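Imidazoleglycerol-phosphate dehydratase (PDB 5DNL) catalyses the manganese-dependent dehydration of D-erythro-1-(imidazol-4-yl)glycerol 3-phosphate to 3-(imidazol-4-yl)-2-oxopropyl phosphate, the sixth step of histidine biosynthesis. Local coordinates at the interface of chains A and B. Residues are numbered along the deposited sequence; one frame, centred on the assembly and turned at random. Chains: chain A/B, Imidazoleglycerol-phosphate dehydratase.

Contact 1: the interface of chains A and B. Residues chain A 81, 90, 92, 135; chain B 81, 88, 139.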
ATOM      1  N   ILE A  81      11.300  -4.267 -39.143  1.00 12.32           N
ATOM      2  CA  ILE A  81      11.467  -4.818 -37.800  1.00 12.97           C
ATOM      3  C   ILE A  81      12.811  -5.506 -37.852  1.00 12.81           C
ATOM      4  O   ILE A  81      12.979  -6.444 -38.637  1.00 14.41           O
ATOM      5  CB  ILE A  81      10.345  -5.768 -37.390  1.00 14.16           C
ATOM      6  CG1 ILE A  81       9.041  -4.984 -37.248  1.00 14.87           C
ATOM      7  CG2 ILE A  81      10.694  -6.437 -36.071  1.00 15.50           C
ATOM      8  CD1 ILE A  81       7.811  -5.836 -36.957  1.00 18.62           C
ATOM      9  N   LEU A  90      11.347  -1.914 -33.986  1.00 10.35           N
ATOM     10  CA  LEU A  90      10.455  -1.510 -35.063  1.00 11.00           C
ATOM     11  C   LEU A  90      10.794  -0.082 -35.498  1.00 12.05           C
ATOM     12  O   LEU A  90      10.942   0.818 -34.656  1.00 11.61           O
ATOM     13  CB  LEU A  90       8.998  -1.593 -34.596  1.00 11.47           C
ATOM     14  CG  LEU A  90       7.945  -0.916 -35.490  1.00 13.23           C
ATOM     15  CD1 LEU A  90       7.839  -1.521 -36.883  1.00 14.25           C
ATOM     16  CD2 LEU A  90       6.604  -0.962 -34.779  1.00 15.38           C
ATOM     17  N   SER A  92       9.405   2.783 -38.277  1.00 11.28           N
ATOM     18  CA  SER A  92       8.316   3.113 -39.193  1.00 11.88           C
ATOM     19  C   SER A  92       8.488   4.526 -39.689  1.00 14.98           C
ATOM     20  O   SER A  92       8.643   5.458 -38.875  1.00 14.09           O
ATOM     21  CB  SER A  92       6.968   2.953 -38.473  1.00 16.04           C
ATOM     22  OG  SER A  92       5.857   3.243 -39.330  1.00 21.58           O
ATOM     23  N   HIS A 135       9.167   6.834 -36.398  1.00 10.68           N
ATOM     24  CA  HIS A 135       9.015   6.134 -35.139  1.00 10.77           C
ATOM     25  C   HIS A 135      10.116   5.092 -35.016  1.00 11.23           C
ATOM     26  O   HIS A 135      10.335   4.297 -35.943  1.00 12.54           O
ATOM     27  CB  HIS A 135       7.689   5.401 -35.074  1.00 11.79           C
ATOM     28  CG  HIS A 135       6.515   6.289 -34.868  1.00 12.05           C
ATOM     29  ND1 HIS A 135       5.948   6.469 -33.633  1.00 15.46           N
ATOM     30  CD2 HIS A 135       5.780   7.018 -35.740  1.00 15.25           C
ATOM     31  CE1 HIS A 135       4.931   7.308 -33.744  1.00 18.00           C
ATOM     32  NE2 HIS A 135       4.795   7.638 -35.009  1.00 16.70           N
TER
ATOM     33  N   ILE B  81       1.651  -1.731 -40.923  1.00 11.43           N
ATOM     34  CA  ILE B  81       1.947  -0.855 -39.792  1.00 11.86           C
ATOM     35  C   ILE B  81       1.928   0.552 -40.344  1.00 12.99           C
ATOM     36  O   ILE B  81       2.714   0.878 -41.226  1.00 14.72           O
ATOM     37  CB  ILE B  81       3.269  -1.190 -39.098  1.00 14.40           C
ATOM     38  CG1 ILE B  81       3.145  -2.579 -38.470  1.00 14.17           C
ATOM     39  CG2 ILE B  81       3.600  -0.129 -38.049  1.00 16.25           C
ATOM     40  CD1 ILE B  81       4.435  -3.133 -37.873  1.00 18.54           C
ATOM     41  N   LEU B  88       0.767   5.179 -34.286  1.00 11.04           N
ATOM     42  CA  LEU B  88       1.421   4.061 -34.940  1.00 10.97           C
ATOM     43  C   LEU B  88       0.522   2.863 -34.722  1.00 12.22           C
ATOM     44  O   LEU B  88       0.325   2.464 -33.574  1.00 13.21           O
ATOM     45  CB  LEU B  88       2.799   3.805 -34.347  1.00 12.80           C
ATOM     46  CG  LEU B  88       3.652   2.760 -35.058  1.00 12.91           C
ATOM     47  CD1 LEU B  88       3.939   3.191 -36.474  1.00 14.69           C
ATOM     48  CD2 LEU B  88       4.956   2.538 -34.296  1.00 16.62           C
ATOM     49  N   LEU B 139       0.071   0.754 -31.388  1.00 11.98           N
ATOM     50  CA  LEU B 139       1.392   0.636 -30.796  1.00 12.29           C
ATOM     51  C   LEU B 139       1.837   1.923 -30.101  1.00 14.65           C
ATOM     52  O   LEU B 139       2.550   1.870 -29.083  1.00 16.22           O
ATOM     53  CB  LEU B 139       2.404   0.238 -31.871  1.00 13.95           C
ATOM     54  CG  LEU B 139       2.054  -1.019 -32.664  1.00 16.60           C
ATOM     55  CD1 LEU B 139       3.139  -1.310 -33.685  1.00 18.08           C
ATOM     56  CD2 LEU B 139       1.887  -2.191 -31.713  1.00 18.75           C
TER
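A:Leu90 meets the aliphatic side chains of B:Ile81, B:Leu88 and B:Leu139 in an apolar sheet-to-sheet contact between two subunits of the imidazoleglycerol-phosphate dehydratase family. Its two methyls divide the work. CD1 of A:Leu90 points at CD1 of B:Ile81, 3.9 Å away, the two side chains reaching toward each other tip to tip. The other branch, CD2, lies 3.7 Å from CD1 of B:Leu139, whose side chain crosses that of A:Leu90 at about a right angle, and it also approaches CD2 of B:Leu88 at 3.9 Å. The fork is directed at these neighbours with CG of A:Leu90 opposite the backbone N (chi1 167°).

B:Leu88 also packs against A:His135 and A:Ser92. Its CD2 meets CB of A:His135 at 4.0 Å, while its other methyl, CD1, rests against A:Ser92, 3.6 Å from CB and 3.4 Å from the hydroxyl OG. The latter is a van der Waals approach of a methyl to an oxygen.

The side chains of A:His135 and B:Leu88 slide past each other in opposite directions, with CB of the leucine over one imidazole face near its rim, 4.1 Å above the ring plane. CG of the histidine is turned beside its own backbone N (chi1 -74°), with chi2 of -99° presenting that face to the leucine. Replacing A:His135 by alanine would probably leave the CB of B:Leu88 without its imidazole cover and open a gap on that flank.

Farther out, A:Ile81 lies at the margin, its CD1 4.4 Å from CD1 of B:Ile81. Behind the side chains stand strands 77-84, 87-94 and 133-140. Strand 87-94 of chain A carries both A:Leu90 and A:Ser92, two positions apart, which places their side chains on the same side of the strand toward chain B.

Contact 2: the interface of chains A and B. Residues chain A 76-77, 170; chain B 36-37, 82-83, 153.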
ATOM      1  N   ARG A  76       6.516   6.635 -50.128  1.00 12.51           N
ATOM      2  CA  ARG A  76       6.164   7.449 -48.928  1.00 11.88           C
ATOM      3  C   ARG A  76       6.308   6.663 -47.611  1.00 12.63           C
ATOM      4  O   ARG A  76       6.895   7.170 -46.661  1.00 12.89           O
ATOM      5  CB  ARG A  76       4.763   8.078 -49.023  1.00 12.54           C
ATOM      6  CG  ARG A  76       4.367   8.875 -47.796  1.00 12.96           C
ATOM      7  CD  ARG A  76       2.978   9.452 -47.931  1.00 14.17           C
ATOM      8  NE  ARG A  76       2.569   9.998 -46.635  1.00 13.08           N
ATOM      9  CZ  ARG A  76       1.343  10.425 -46.327  1.00 12.73           C
ATOM     10  NH1 ARG A  76       0.359  10.458 -47.236  1.00 14.08           N
ATOM     11  NH2 ARG A  76       1.114  10.866 -45.101  1.00 14.49           N
ATOM     12  N   PHE A  77       5.733   5.473 -47.566  1.00 13.74           N
ATOM     13  CA  PHE A  77       5.725   4.634 -46.378  1.00 11.65           C
ATOM     14  C   PHE A  77       6.742   3.516 -46.454  1.00 13.81           C
ATOM     15  O   PHE A  77       6.876   2.873 -47.498  1.00 14.73           O
ATOM     16  CB  PHE A  77       4.348   4.051 -46.187  1.00 10.70           C
ATOM     17  CG  PHE A  77       3.291   5.078 -45.929  1.00 12.97           C
ATOM     18  CD1 PHE A  77       3.104   5.563 -44.650  1.00 14.37           C
ATOM     19  CD2 PHE A  77       2.490   5.571 -46.957  1.00 15.08           C
ATOM     20  CE1 PHE A  77       2.143   6.524 -44.389  1.00 15.10           C
ATOM     21  CE2 PHE A  77       1.531   6.540 -46.693  1.00 15.14           C
ATOM     22  CZ  PHE A  77       1.351   7.004 -45.403  1.00 16.04           C
ATOM     23  N   GLU A 170       1.230   9.887 -53.177  1.00 15.79           N
ATOM     24  CA  GLU A 170       0.660   8.951 -52.215  1.00 14.68           C
ATOM     25  C   GLU A 170      -0.021   9.680 -51.050  1.00 17.12           C
ATOM     26  O   GLU A 170       0.373   9.535 -49.895  1.00 15.83           O
ATOM     27  CB  GLU A 170       1.760   8.003 -51.709  1.00 14.86           C
ATOM     28  CG  GLU A 170       2.285   7.050 -52.775  1.00 20.21           C
ATOM     29  CD  GLU A 170       1.314   5.905 -53.105  1.00 24.58           C
ATOM     30  OE1 GLU A 170       0.396   5.616 -52.311  1.00 29.33           O
ATOM     31  OE2 GLU A 170       1.514   5.256 -54.165  1.00 34.40           O
TER
ATOM     32  N   PHE B  36      -8.047   4.282 -51.087  1.00 12.36           N
ATOM     33  CA  PHE B  36      -6.769   4.751 -51.629  1.00 13.39           C
ATOM     34  C   PHE B  36      -5.654   3.760 -51.337  1.00 15.90           C
ATOM     35  O   PHE B  36      -4.878   3.413 -52.239  1.00 15.42           O
ATOM     36  CB  PHE B  36      -6.422   6.131 -51.074  1.00 13.69           C
ATOM     37  CG  PHE B  36      -5.261   6.793 -51.755  1.00 16.09           C
ATOM     38  CD1 PHE B  36      -5.451   7.537 -52.904  1.00 15.83           C
ATOM     39  CD2 PHE B  36      -4.004   6.699 -51.220  1.00 14.22           C
ATOM     40  CE1 PHE B  36      -4.378   8.168 -53.522  1.00 17.94           C
ATOM     41  CE2 PHE B  36      -2.926   7.319 -51.819  1.00 14.90           C
ATOM     42  CZ  PHE B  36      -3.108   8.044 -52.988  1.00 18.34           C
ATOM     43  N   TYR B  37      -5.582   3.301 -50.082  1.00 12.90           N
ATOM     44  CA  TYR B  37      -4.527   2.376 -49.673  1.00 12.09           C
ATOM     45  C   TYR B  37      -4.806   0.936 -50.108  1.00 13.76           C
ATOM     46  O   TYR B  37      -3.865   0.161 -50.286  1.00 16.26           O
ATOM     47  CB  TYR B  37      -4.210   2.513 -48.173  1.00 13.17           C
ATOM     48  CG  TYR B  37      -3.546   3.868 -47.925  1.00 13.90           C
ATOM     49  CD1 TYR B  37      -2.181   4.013 -48.060  1.00 21.30           C
ATOM     50  CD2 TYR B  37      -4.291   4.998 -47.672  1.00 14.58           C
ATOM     51  CE1 TYR B  37      -1.568   5.247 -47.891  1.00 25.02           C
ATOM     52  CE2 TYR B  37      -3.704   6.244 -47.531  1.00 13.76           C
ATOM     53  CZ  TYR B  37      -2.344   6.368 -47.616  1.00 16.38           C
ATOM     54  OH  TYR B  37      -1.739   7.596 -47.460  1.00 17.03           O
ATOM     55  N   MET B  82       1.013   1.373 -39.836  1.00 12.72           N
ATOM     56  CA  MET B  82       0.787   2.689 -40.356  1.00 12.59           C
ATOM     57  C   MET B  82       1.022   3.773 -39.316  1.00 11.94           C
ATOM     58  O   MET B  82       0.324   3.790 -38.291  1.00 12.78           O
ATOM     59  CB  MET B  82      -0.663   2.789 -40.840  1.00 16.47           C
ATOM     60  CG  MET B  82      -1.073   4.132 -41.371  1.00 21.99           C
ATOM     61  SD  MET B  82      -0.018   4.756 -42.700  1.00 30.36           S
ATOM     62  CE  MET B  82      -0.159   3.435 -43.833  1.00 15.11           C
ATOM     63  N   PRO B  83       1.993   4.679 -39.565  1.00 12.92           N
ATOM     64  CA  PRO B  83       2.163   5.854 -38.738  1.00 12.80           C
ATOM     65  C   PRO B  83       1.260   6.980 -39.233  1.00 14.59           C
ATOM     66  O   PRO B  83       0.914   7.051 -40.424  1.00 15.17           O
ATOM     67  CB  PRO B  83       3.632   6.208 -38.941  1.00 14.38           C
ATOM     68  CG  PRO B  83       3.917   5.759 -40.338  1.00 18.41           C
ATOM     69  CD  PRO B  83       3.038   4.599 -40.618  1.00 13.41           C
ATOM     70  N   LYS B 153      -6.221   3.500 -43.097  1.00 10.66           N
ATOM     71  CA  LYS B 153      -5.134   3.348 -44.082  1.00 10.77           C
ATOM     72  C   LYS B 153      -4.560   1.937 -44.002  1.00 13.51           C
ATOM     73  O   LYS B 153      -4.294   1.285 -45.021  1.00 12.58           O
ATOM     74  CB  LYS B 153      -4.009   4.334 -43.827  1.00 11.98           C
ATOM     75  CG  LYS B 153      -4.287   5.823 -44.080  1.00 12.62           C
ATOM     76  CD  LYS B 153      -2.992   6.624 -44.007  1.00 13.95           C
ATOM     77  CE  LYS B 153      -3.157   8.101 -44.371  1.00 14.71           C
ATOM     78  NZ  LYS B 153      -1.842   8.792 -44.447  1.00 13.68           N
TER
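A:Arg76 has a positive phi (81°) immediately before strand 77-84, whose first residue, A:Phe77, returns to extended geometry and meets B:Tyr37 and B:Met82. The phenyl ring enters between these two side chains. On one flank, its CE2 lies 3.6 Å from CE1 of B:Tyr37, the side chains crossing at about a right angle. On the other, CE1 approaches the sulfur SD of B:Met82 at 3.3 Å, and the methionine methyl CE lies 3.9 Å above the ring plane, toward the rim. Bends at chi2 (55°) and chi3 fold the methionine so that both SD and CE face the phenyl group.

The opposite face of A:Phe77 carries CG of its neighbour A:Arg76. That arginine chain is extended from CG to NE, and CZ at the rim of the A:Phe77 ring lies 3.4 Å above one face of the guanidinium, toward its rim. A hydrogen bond from NH1 of A:Arg76 to the backbone O of A:Glu170, 2.8 Å long and nearly straight (165° at H), lies in both the guanidinium and carbonyl planes and helps fix the group's rotation. Across the boundary NH1 comes within 3.6 Å of the B:Tyr37 phenol OH, and NH2 within 3.7 Å of B:Lys153 NZ, approaches rather than hydrogen bonds.

CE2 of B:Phe36 comes within 3.8 Å of the carboxylate oxygen OE1 of A:Glu170. B:Tyr37 is held between B:Phe36 on one ring face and CB of B:Lys153 on the other; the lysine NZ also makes a weak hydrogen bond to the phenol OH.

Because A:Arg76 also belongs to the phosphonate inhibitor's pocket, this packing may couple subunit association to the placement of a ligand-binding arginine, though the structure alone does not show the effect.

The C-alpha centres of contact 1 and contact 2 are about 13 Å apart, close enough to be neighbouring parts of the same A–B interface. Strand 77-84 of each chain serves both: chain A supplies A:Ile81 to contact 1 and A:Phe77 to contact 2, while in chain B the consecutive B:Ile81 and B:Met82 are divided between them. Contact 1 joins strands to strands, whereas contact 2 adds helices 25-38 and 144-162 of chain B. The shared strand 77-84, which begins right after A:Arg76, may connect sheet packing to the inhibitor-binding region within the deposited 24-subunit assembly, where this interface is not an exact two-fold.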